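Local coordinates for protein sulfatase (Bacteroides fragilis CAG:558, PDB 6USS) that probably hydrolyses aryl sulfate esters as a calcium-dependent gut bacterial arylsulfatase, here captured as a catalytic-site mutant, at residues F39-M44 with M295-L299; I262-K268 with A287-I292; Q47-F53 with Y64-E70. The protein carries 1 engineered substitution. All blocks are in the same frame, centred on the assembly; numbering follows the deposited sequence.

Contact 1: residues F39-M44 with M295-L299. With CA (calcium ion), chain C.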
loop_
_atom_site.group_PDB
_atom_site.type_symbol
_atom_site.label_atom_id
_atom_site.label_comp_id
_atom_site.label_asym_id
_atom_site.label_seq_id
_atom_site.Cartn_x
_atom_site.Cartn_y
_atom_site.Cartn_z
ATOM N N PHE A 39 -11.749 -1.864 -16.397
ATOM C CA PHE A 39 -13.101 -1.895 -15.829
ATOM C C PHE A 39 -13.554 -3.348 -15.937
ATOM O O PHE A 39 -13.784 -3.859 -17.042
ATOM C CB PHE A 39 -14.006 -0.913 -16.575
ATOM C CG PHE A 39 -15.400 -0.741 -16.003
ATOM C CD1 PHE A 39 -16.417 -1.630 -16.318
ATOM C CD2 PHE A 39 -15.717 0.359 -15.218
ATOM C CE1 PHE A 39 -17.716 -1.440 -15.829
ATOM C CE2 PHE A 39 -17.014 0.554 -14.723
ATOM C CZ PHE A 39 -18.009 -0.346 -15.024
ATOM N N MET A 40 -13.643 -4.019 -14.787
ATOM C CA MET A 40 -13.909 -5.454 -14.700
ATOM C C MET A 40 -15.253 -5.671 -14.020
ATOM O O MET A 40 -15.438 -5.283 -12.857
ATOM C CB MET A 40 -12.805 -6.181 -13.924
ATOM C CG MET A 40 -13.009 -7.682 -13.814
ATOM S SD MET A 40 -12.694 -8.619 -15.337
ATOM C CE MET A 40 -10.982 -8.188 -15.625
ATOM N N VAL A 41 -16.177 -6.308 -14.735
ATOM C CA VAL A 41 -17.475 -6.675 -14.184
ATOM C C VAL A 41 -17.420 -8.126 -13.737
ATOM O O VAL A 41 -16.709 -8.950 -14.319
ATOM C CB VAL A 41 -18.593 -6.449 -15.217
ATOM C CG1 VAL A 41 -19.939 -6.627 -14.573
ATOM C CG2 VAL A 41 -18.453 -5.065 -15.829
ATOM N N ASP A 42 -18.167 -8.444 -12.687
ATOM C CA ASP A 42 -18.194 -9.788 -12.122
ATOM C C ASP A 42 -19.364 -10.603 -12.678
ATOM O O ASP A 42 -20.504 -10.131 -12.691
ATOM C CB ASP A 42 -18.298 -9.721 -10.601
ATOM C CG ASP A 42 -17.954 -11.024 -9.958
ATOM O OD1 ASP A 42 -17.158 -11.763 -10.576
ATOM O OD2 ASP A 42 -18.466 -11.317 -8.853
ATOM N N ASP A 43 -19.082 -11.834 -13.114
ATOM C CA ASP A 43 -20.123 -12.778 -13.533
ATOM C C ASP A 43 -21.012 -12.220 -14.643
ATOM O O ASP A 43 -22.190 -12.575 -14.737
ATOM C CB ASP A 43 -21.005 -13.212 -12.350
ATOM C CG ASP A 43 -20.243 -13.998 -11.293
ATOM O OD1 ASP A 43 -19.090 -14.384 -11.584
ATOM O OD2 ASP A 43 -20.799 -14.224 -10.184
ATOM N N MET A 44 -20.476 -11.345 -15.489
ATOM C CA MET A 44 -21.236 -10.780 -16.597
ATOM C C MET A 44 -21.083 -11.662 -17.842
ATOM O O MET A 44 -19.962 -11.992 -18.242
ATOM C CB MET A 44 -20.772 -9.347 -16.872
ATOM C CG MET A 44 -21.428 -8.673 -18.074
ATOM S SD MET A 44 -20.761 -7.044 -18.479
ATOM C CE MET A 44 -21.732 -6.617 -19.930
ATOM N N MET A 295 -24.224 -1.038 -13.477
ATOM C CA MET A 295 -22.844 -1.217 -13.907
ATOM C C MET A 295 -22.519 -0.258 -15.043
ATOM O O MET A 295 -21.505 0.444 -15.011
ATOM C CB MET A 295 -22.613 -2.667 -14.341
ATOM C CG MET A 295 -21.258 -2.913 -14.997
ATOM S SD MET A 295 -21.260 -2.616 -16.785
ATOM C CE MET A 295 -22.358 -3.899 -17.351
ATOM N N ASP A 296 -23.385 -0.210 -16.056
ATOM C CA ASP A 296 -23.144 0.641 -17.212
ATOM C C ASP A 296 -23.170 2.127 -16.843
ATOM O O ASP A 296 -22.464 2.933 -17.468
ATOM C CB ASP A 296 -24.172 0.334 -18.301
ATOM C CG ASP A 296 -23.876 1.068 -19.608
ATOM O OD1 ASP A 296 -23.070 0.548 -20.426
ATOM O OD2 ASP A 296 -24.455 2.156 -19.822
ATOM N N LYS A 297 -23.982 2.511 -15.849
ATOM C CA LYS A 297 -23.973 3.896 -15.391
ATOM C C LYS A 297 -22.626 4.250 -14.795
ATOM O O LYS A 297 -22.121 5.364 -14.989
ATOM C CB LYS A 297 -25.077 4.129 -14.362
ATOM C CG LYS A 297 -25.066 5.520 -13.741
ATOM C CD LYS A 297 -26.046 5.603 -12.565
ATOM C CE LYS A 297 -26.109 7.005 -11.949
ATOM N NZ LYS A 297 -24.817 7.487 -11.411
ATOM N N SER A 298 -22.029 3.303 -14.065
ATOM C CA SER A 298 -20.688 3.510 -13.533
ATOM C C SER A 298 -19.678 3.745 -14.663
ATOM O O SER A 298 -18.850 4.667 -14.589
ATOM C CB SER A 298 -20.301 2.314 -12.662
ATOM O OG SER A 298 -18.945 2.373 -12.244
ATOM N N LEU A 299 -19.742 2.924 -15.725
ATOM C CA LEU A 299 -18.836 3.097 -16.856
ATOM C C LEU A 299 -19.000 4.479 -17.467
ATOM O O LEU A 299 -18.017 5.175 -17.742
ATOM C CB LEU A 299 -19.079 2.021 -17.910
ATOM C CG LEU A 299 -18.234 2.117 -19.193
ATOM C CD1 LEU A 299 -16.788 1.672 -18.968
ATOM C CD2 LEU A 299 -18.861 1.323 -20.303
HETATM CA CA CA C . -16.892 -13.979 -11.122
#

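Contact 2: residues I262-K268 with A287-I292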
loop_
_atom_site.group_PDB
_atom_site.type_symbol
_atom_site.label_atom_id
_atom_site.label_comp_id
_atom_site.label_asym_id
_atom_site.label_seq_id
_atom_site.Cartn_x
_atom_site.Cartn_y
_atom_site.Cartn_z
ATOM N N ILE A 262 -22.019 -8.101 -11.406
ATOM C CA ILE A 262 -23.435 -8.340 -11.155
ATOM C C ILE A 262 -23.652 -9.652 -10.394
ATOM O O ILE A 262 -24.534 -10.448 -10.729
ATOM C CB ILE A 262 -24.194 -8.343 -12.483
ATOM C CG1 ILE A 262 -23.538 -9.341 -13.457
ATOM C CG2 ILE A 262 -24.228 -6.931 -13.062
ATOM C CD1 ILE A 262 -24.181 -9.392 -14.848
ATOM N N HIS A 263 -22.818 -9.855 -9.376
ATOM C CA HIS A 263 -22.800 -11.059 -8.559
ATOM C C HIS A 263 -24.112 -11.208 -7.790
ATOM O O HIS A 263 -24.829 -10.237 -7.546
ATOM C CB HIS A 263 -21.617 -10.994 -7.584
ATOM C CG HIS A 263 -21.194 -12.322 -7.042
ATOM N ND1 HIS A 263 -21.751 -12.874 -5.907
ATOM C CD2 HIS A 263 -20.272 -13.213 -7.481
ATOM C CE1 HIS A 263 -21.193 -14.050 -5.672
ATOM N NE2 HIS A 263 -20.290 -14.278 -6.612
ATOM N N VAL A 264 -24.422 -12.440 -7.398
ATOM C CA VAL A 264 -25.582 -12.680 -6.541
ATOM C C VAL A 264 -25.263 -12.176 -5.136
ATOM O O VAL A 264 -24.079 -12.014 -4.794
ATOM C CB VAL A 264 -25.996 -14.163 -6.532
ATOM C CG1 VAL A 264 -26.511 -14.569 -7.915
ATOM C CG2 VAL A 264 -24.860 -15.086 -6.011
ATOM N N PRO A 265 -26.278 -11.874 -4.296
ATOM C CA PRO A 265 -27.715 -11.949 -4.604
ATOM C C PRO A 265 -28.149 -10.782 -5.487
ATOM O O PRO A 265 -27.556 -9.703 -5.399
ATOM C CB PRO A 265 -28.360 -11.860 -3.229
ATOM C CG PRO A 265 -27.430 -10.966 -2.469
ATOM C CD PRO A 265 -26.043 -11.319 -2.947
ATOM N N ILE A 266 -29.173 -10.985 -6.311
ATOM C CA ILE A 266 -29.573 -9.970 -7.301
ATOM C C ILE A 266 -30.549 -9.034 -6.592
ATOM O O ILE A 266 -31.771 -9.125 -6.729
ATOM C CB ILE A 266 -30.167 -10.605 -8.567
ATOM C CG1 ILE A 266 -29.278 -11.749 -9.077
ATOM C CG2 ILE A 266 -30.393 -9.551 -9.651
ATOM C CD1 ILE A 266 -27.830 -11.343 -9.364
ATOM N N ASP A 267 -29.993 -8.094 -5.820
ATOM C CA ASP A 267 -30.820 -7.085 -5.159
ATOM C C ASP A 267 -31.418 -6.123 -6.180
ATOM O O ASP A 267 -30.848 -5.884 -7.246
ATOM C CB ASP A 267 -29.998 -6.295 -4.143
ATOM C CG ASP A 267 -29.653 -7.106 -2.896
ATOM O OD1 ASP A 267 -30.463 -7.966 -2.490
ATOM O OD2 ASP A 267 -28.565 -6.884 -2.319
ATOM N N LYS A 268 -32.571 -5.554 -5.842
ATOM C CA LYS A 268 -33.243 -4.627 -6.746
ATOM C C LYS A 268 -32.658 -3.228 -6.613
ATOM O O LYS A 268 -32.537 -2.694 -5.507
ATOM C CB LYS A 268 -34.746 -4.577 -6.467
ATOM C CG LYS A 268 -35.518 -5.768 -7.018
ATOM C CD LYS A 268 -36.657 -6.154 -6.097
ATOM C CE LYS A 268 -37.046 -7.609 -6.294
ATOM N NZ LYS A 268 -38.306 -7.656 -7.069
ATOM N N ALA A 287 -34.663 -7.418 -12.137
ATOM C CA ALA A 287 -33.564 -7.128 -11.219
ATOM C C ALA A 287 -32.204 -7.357 -11.884
ATOM O O ALA A 287 -31.259 -6.587 -11.658
ATOM C CB ALA A 287 -33.694 -7.960 -9.942
ATOM N N TYR A 288 -32.072 -8.405 -12.702
ATOM C CA TYR A 288 -30.808 -8.608 -13.402
ATOM C C TYR A 288 -30.522 -7.436 -14.336
ATOM O O TYR A 288 -29.441 -6.836 -14.286
ATOM C CB TYR A 288 -30.824 -9.935 -14.172
ATOM C CG TYR A 288 -29.446 -10.516 -14.493
ATOM C CD1 TYR A 288 -28.586 -10.948 -13.479
ATOM C CD2 TYR A 288 -29.014 -10.652 -15.810
ATOM C CE1 TYR A 288 -27.323 -11.488 -13.774
ATOM C CE2 TYR A 288 -27.762 -11.189 -16.111
ATOM C CZ TYR A 288 -26.921 -11.602 -15.087
ATOM O OH TYR A 288 -25.688 -12.130 -15.392
ATOM N N ALA A 289 -31.496 -7.083 -15.179
ATOM C CA ALA A 289 -31.345 -5.950 -16.090
ATOM C C ALA A 289 -30.938 -4.684 -15.350
ATOM O O ALA A 289 -30.127 -3.893 -15.851
ATOM C CB ALA A 289 -32.651 -5.714 -16.848
ATOM N N ALA A 290 -31.490 -4.483 -14.147
ATOM C CA ALA A 290 -31.178 -3.293 -13.374
ATOM C C ALA A 290 -29.739 -3.327 -12.856
ATOM O O ALA A 290 -29.068 -2.287 -12.817
ATOM C CB ALA A 290 -32.184 -3.142 -12.236
ATOM N N LEU A 291 -29.236 -4.509 -12.472
ATOM C CA LEU A 291 -27.820 -4.625 -12.119
ATOM C C LEU A 291 -26.936 -4.278 -13.309
ATOM O O LEU A 291 -25.935 -3.568 -13.167
ATOM C CB LEU A 291 -27.493 -6.035 -11.636
ATOM C CG LEU A 291 -28.006 -6.430 -10.261
ATOM C CD1 LEU A 291 -27.252 -7.673 -9.706
ATOM C CD2 LEU A 291 -27.905 -5.236 -9.334
ATOM N N ILE A 292 -27.309 -4.768 -14.496
ATOM C CA ILE A 292 -26.534 -4.522 -15.708
ATOM C C ILE A 292 -26.483 -3.032 -16.008
ATOM O O ILE A 292 -25.435 -2.499 -16.386
ATOM C CB ILE A 292 -27.123 -5.328 -16.883
ATOM C CG1 ILE A 292 -26.744 -6.813 -16.760
ATOM C CG2 ILE A 292 -26.696 -4.749 -18.218
ATOM C CD1 ILE A 292 -27.603 -7.736 -17.601
HETATM O O HOH W 1 -31.226 -4.659 -9.580
#

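Contact 3: residues Q47-F53 with Y64-E70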
loop_
_atom_site.group_PDB
_atom_site.type_symbol
_atom_site.label_atom_id
_atom_site.label_comp_id
_atom_site.label_asym_id
_atom_site.label_seq_id
_atom_site.Cartn_x
_atom_site.Cartn_y
_atom_site.Cartn_z
ATOM N N GLN A 47 -23.715 -11.894 -23.323
ATOM C CA GLN A 47 -24.909 -11.257 -23.862
ATOM C C GLN A 47 -25.642 -10.423 -22.821
ATOM O O GLN A 47 -26.807 -10.066 -23.044
ATOM C CB GLN A 47 -25.846 -12.318 -24.446
ATOM C CG GLN A 47 -25.319 -12.998 -25.713
ATOM C CD GLN A 47 -25.600 -12.182 -26.958
ATOM O OE1 GLN A 47 -26.499 -11.349 -26.961
ATOM N NE2 GLN A 47 -24.847 -12.434 -28.033
ATOM N N ASP A 48 -25.001 -10.109 -21.696
ATOM C CA ASP A 48 -25.609 -9.304 -20.632
ATOM C C ASP A 48 -25.400 -7.809 -20.866
ATOM O O ASP A 48 -24.938 -7.071 -19.999
ATOM C CB ASP A 48 -25.053 -9.736 -19.283
ATOM C CG ASP A 48 -25.438 -11.158 -18.938
ATOM O OD1 ASP A 48 -26.361 -11.704 -19.594
ATOM O OD2 ASP A 48 -24.811 -11.734 -18.019
ATOM N N THR A 49 -25.762 -7.362 -22.066
ATOM C CA THR A 49 -25.479 -6.015 -22.536
ATOM C C THR A 49 -26.399 -5.741 -23.715
ATOM O O THR A 49 -26.884 -6.671 -24.370
ATOM C CB THR A 49 -24.001 -5.869 -22.941
ATOM O OG1 THR A 49 -23.798 -4.654 -23.681
ATOM C CG2 THR A 49 -23.569 -7.055 -23.807
ATOM N N SER A 50 -26.662 -4.454 -23.967
ATOM C CA SER A 50 -27.327 -4.100 -25.215
ATOM C C SER A 50 -26.369 -4.096 -26.400
ATOM O O SER A 50 -26.840 -4.061 -27.537
ATOM C CB SER A 50 -28.041 -2.738 -25.113
ATOM O OG SER A 50 -27.176 -1.683 -24.731
ATOM N N LEU A 51 -25.054 -4.149 -26.176
ATOM C CA LEU A 51 -24.098 -4.168 -27.293
ATOM C C LEU A 51 -23.966 -5.584 -27.851
ATOM O O LEU A 51 -23.541 -6.486 -27.120
ATOM C CB LEU A 51 -22.726 -3.654 -26.853
ATOM C CG LEU A 51 -21.572 -3.668 -27.878
ATOM C CD1 LEU A 51 -21.856 -2.742 -29.078
ATOM C CD2 LEU A 51 -20.232 -3.313 -27.224
ATOM N N PRO A 52 -24.306 -5.829 -29.140
ATOM C CA PRO A 52 -24.275 -7.201 -29.676
ATOM C C PRO A 52 -22.854 -7.637 -30.017
ATOM O O PRO A 52 -22.233 -7.102 -30.941
ATOM C CB PRO A 52 -25.160 -7.102 -30.931
ATOM C CG PRO A 52 -25.873 -5.754 -30.829
ATOM C CD PRO A 52 -24.892 -4.884 -30.103
ATOM N N PHE A 53 -22.348 -8.643 -29.275
ATOM C CA PHE A 53 -21.044 -9.256 -29.545
ATOM C C PHE A 53 -21.097 -10.397 -30.562
ATOM O O PHE A 53 -20.053 -10.772 -31.111
ATOM C CB PHE A 53 -20.426 -9.781 -28.243
ATOM C CG PHE A 53 -19.670 -8.742 -27.483
ATOM C CD1 PHE A 53 -18.286 -8.678 -27.565
ATOM C CD2 PHE A 53 -20.342 -7.799 -26.719
ATOM C CE1 PHE A 53 -17.587 -7.703 -26.891
ATOM C CE2 PHE A 53 -19.644 -6.817 -26.034
ATOM C CZ PHE A 53 -18.262 -6.765 -26.122
ATOM N N TYR A 64 -31.695 -5.482 -22.575
ATOM C CA TYR A 64 -30.782 -4.804 -21.662
ATOM C C TYR A 64 -30.439 -3.411 -22.180
ATOM O O TYR A 64 -30.644 -3.084 -23.350
ATOM C CB TYR A 64 -29.500 -5.621 -21.463
ATOM C CG TYR A 64 -29.752 -6.989 -20.857
ATOM C CD1 TYR A 64 -30.585 -7.134 -19.749
ATOM C CD2 TYR A 64 -29.154 -8.130 -21.387
ATOM C CE1 TYR A 64 -30.832 -8.378 -19.191
ATOM C CE2 TYR A 64 -29.387 -9.385 -20.830
ATOM C CZ TYR A 64 -30.236 -9.506 -19.729
ATOM O OH TYR A 64 -30.484 -10.749 -19.164
ATOM N N GLU A 65 -29.919 -2.576 -21.288
ATOM C CA GLU A 65 -29.556 -1.204 -21.643
ATOM C C GLU A 65 -28.152 -0.894 -21.126
ATOM O O GLU A 65 -27.963 -0.567 -19.949
ATOM C CB GLU A 65 -30.585 -0.223 -21.111
ATOM C CG GLU A 65 -31.947 -0.399 -21.751
ATOM C CD GLU A 65 -32.999 0.490 -21.124
ATOM O OE1 GLU A 65 -32.626 1.468 -20.435
ATOM O OE2 GLU A 65 -34.202 0.209 -21.302
ATOM N N THR A 66 -27.163 -0.999 -22.011
ATOM C CA THR A 66 -25.794 -0.586 -21.722
ATOM C C THR A 66 -25.390 0.472 -22.747
ATOM O O THR A 66 -24.530 0.230 -23.609
ATOM C CB THR A 66 -24.833 -1.774 -21.730
ATOM O OG1 THR A 66 -24.890 -2.462 -22.993
ATOM C CG2 THR A 66 -25.190 -2.741 -20.610
ATOM N N PRO A 67 -26.002 1.656 -22.692
ATOM C CA PRO A 67 -25.684 2.674 -23.707
ATOM C C PRO A 67 -24.251 3.157 -23.624
ATOM O O PRO A 67 -23.696 3.579 -24.649
ATOM C CB PRO A 67 -26.672 3.804 -23.396
ATOM C CG PRO A 67 -26.895 3.671 -21.895
ATOM C CD PRO A 67 -26.902 2.177 -21.646
ATOM N N ASN A 68 -23.635 3.118 -22.430
ATOM C CA ASN A 68 -22.262 3.608 -22.298
ATOM C C ASN A 68 -21.250 2.600 -22.853
ATOM O O ASN A 68 -20.205 3.000 -23.381
ATOM C CB ASN A 68 -21.956 3.936 -20.841
ATOM C CG ASN A 68 -22.758 5.119 -20.316
ATOM O OD1 ASN A 68 -22.568 6.260 -20.737
ATOM N ND2 ASN A 68 -23.640 4.850 -19.359
ATOM N N MET A 69 -21.535 1.292 -22.730
ATOM C CA MET A 69 -20.751 0.281 -23.441
ATOM C C MET A 69 -20.814 0.496 -24.957
ATOM O O MET A 69 -19.808 0.333 -25.654
ATOM C CB MET A 69 -21.248 -1.131 -23.086
ATOM C CG MET A 69 -20.914 -1.609 -21.681
ATOM S SD MET A 69 -21.487 -3.298 -21.355
ATOM C CE MET A 69 -20.559 -4.275 -22.546
ATOM N N GLU A 70 -21.995 0.834 -25.494
ATOM C CA GLU A 70 -22.107 1.089 -26.930
ATOM C C GLU A 70 -21.285 2.306 -27.331
ATOM O O GLU A 70 -20.563 2.282 -28.338
ATOM C CB GLU A 70 -23.571 1.298 -27.311
ATOM C CG GLU A 70 -24.444 0.092 -27.164
ATOM C CD GLU A 70 -25.914 0.405 -27.424
ATOM O OE1 GLU A 70 -26.199 1.321 -28.226
ATOM O OE2 GLU A 70 -26.784 -0.272 -26.835
HETATM O O HOH W 2 -28.717 -12.812 -19.829
#

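Contact 1: residues F39-M44 with M295-L299
One short run of chain does two unlike jobs here: residues 39-44 pack sulfur and aromatic groups against a helix, while two carboxylates of the same run hold a metal. Strand 39-41 and helix segment 295-299 run antiparallel, at 179° with axes 10.6 Å apart, a separation spanned by side chains of the strand, the Phe39 ring reaching the helix backbone with CZ 3.6 Å from Met295 O. That ring is covered on one face by Leu299, whose CD1 makes a CH-pi contact 4.1 Å from the ring centroid, and is met at its edge by Met295, whose SD lies 5.2 Å from that centroid in a Met-aromatic contact. Ser298 OG also lies at the ring edge, 3.6 Å from Phe39 CE2, but its hydroxyl is hydrogen-bonded to Thr236. Further along, Val41 CG2 touches Met295 CG at 3.6 Å and the extended Met44 brings its SD to 3.7 Å from Met295 CE. The strand belongs to the central sheet of the alkaline-phosphatase-like sulfatase fold, between strands 253-258 and 315-321, and the helix covers it. Just past the strand's end, Asp42 OD1 and Asp43 OD1 each bind calcium at 2.3 Å; Asp322, Asn323 and the engineered Cys88 also belong to the site. Cys88 replaces the serine predicted to mature to 3-oxoalanine (formylglycine), whose hydrate is the nucleophile in sulfatases. Phe39, Val41 and Met44 thus face the helix through van der Waals, CH-pi and Met-aromatic contacts, while Asp42 and Asp43 take no part in that packing and bind calcium.

Contact 2: residues I262-K268 with A287-I292
Ile262, Leu291 and Ile266 carry most of this interface, in which an irregular loop lies along a helix. Ile262, preceded by a cis peptide bond, points into the helix: its CG2 packs 3.7 Å from Leu291 CB, and its CD1 reaches Tyr288 CZ at 3.5 Å and Ile292 CG1 at 4.1 Å. Four residues on, Ile266 repeats the inward turn, with CG2 at 3.7 Å from both Ala287 CB and Leu291 CD1. Leu291 therefore lies against both isoleucines and also approaches the backbone, its CD2 standing 3.7 Å from Asp267 O. The loop leaves the carboxyl end of strand 253-258 in the sulfatase sheet and leads by way of helix 273-279 to helix 283-308, which packs on the sheet. The CA-to-CB bond of His263 points away from the helix; the side chain of His263 is about 5 Å from the bound calcium ion (nearest atoms), beside the ligands Asp42 and Asp43. An inverse gamma turn centred on Ile266, with a weak Asp267 N to Pro265 O hydrogen bond of 3.0 Å, bends the chain while Ile266 stays turned inward. Beyond it, a water donates to Asp267 O at 2.7 Å and to Ala287 O at 2.8 Å. The hydroxyl of Tyr288 is hydrogen-bonded to Asp48.

Contact 3: residues Q47-F53 with Y64-E70
Neither segment is regular where they first meet. Residues 47-53 form a loop with an inverse gamma turn centred on Asp48, while 64-70 leaves one helix at Tyr64 and enters the next at Pro67, with Thr66 in the N-cap position. The backbones come closest at Ser50 and Tyr64, whose CA atoms are 5.0 Å apart, and at Leu51 and Glu70, 5.6 Å apart. Thr49 makes an ST turn, its OG1 accepting from Leu51 N at 2.8 Å, and the same oxygen shares a short 2.5 Å hydrogen bond with Thr66 OG1. Ser50 OG accepts from Thr66 N at 2.8 Å and donates to Glu70 OE2 at 2.6 Å. A loop serine thus binds the N-terminal end of helix 67-74 at the backbone of its N-cap residue and at the side chain of Glu70. In the sulfatase fold this loop follows strand 35-41 and the calcium-binding aspartates, and the chain returns past helix 59-63. Tyr64 brings its ring up to the loop backbone, with CD2 3.5 Å from both Thr49 N and Gln47 O, the latter at the ring edge, and a water joins its OH, at 2.8 Å, to Asp48 OD1, at 2.6 Å. Asp48 OD2 is hydrogen-bonded to Gly45 N and Tyr288 OH. Leu51 CB lies 4.1 Å from the aliphatic Glu70 CG, and Phe53 CE2 meets Met69 CE at 4.4 Å, beside strand 357-363.

From the N terminus, the chain runs through strand 35-41 and the first two calcium ligands, Asp42 and Asp43, then folds back within a few residues as contact 3 closes a short loop around helix 59-63. Contact 2 closes a second short loop, around helix 273-279, well after contact 3 is complete, so these two stand in series. Both nest inside the long loop closed by contact 1, which brings helix 283-308 back to the first strand. That helix serves contacts 1 and 2, and Asp296 joins it to contact 3 through hydrogen bonds to Asn68 and Met69. Ile262 N and Asp42 O link contacts 2 and 1, while Ile292 packs on Thr66 and Tyr64 between contacts 2 and 3.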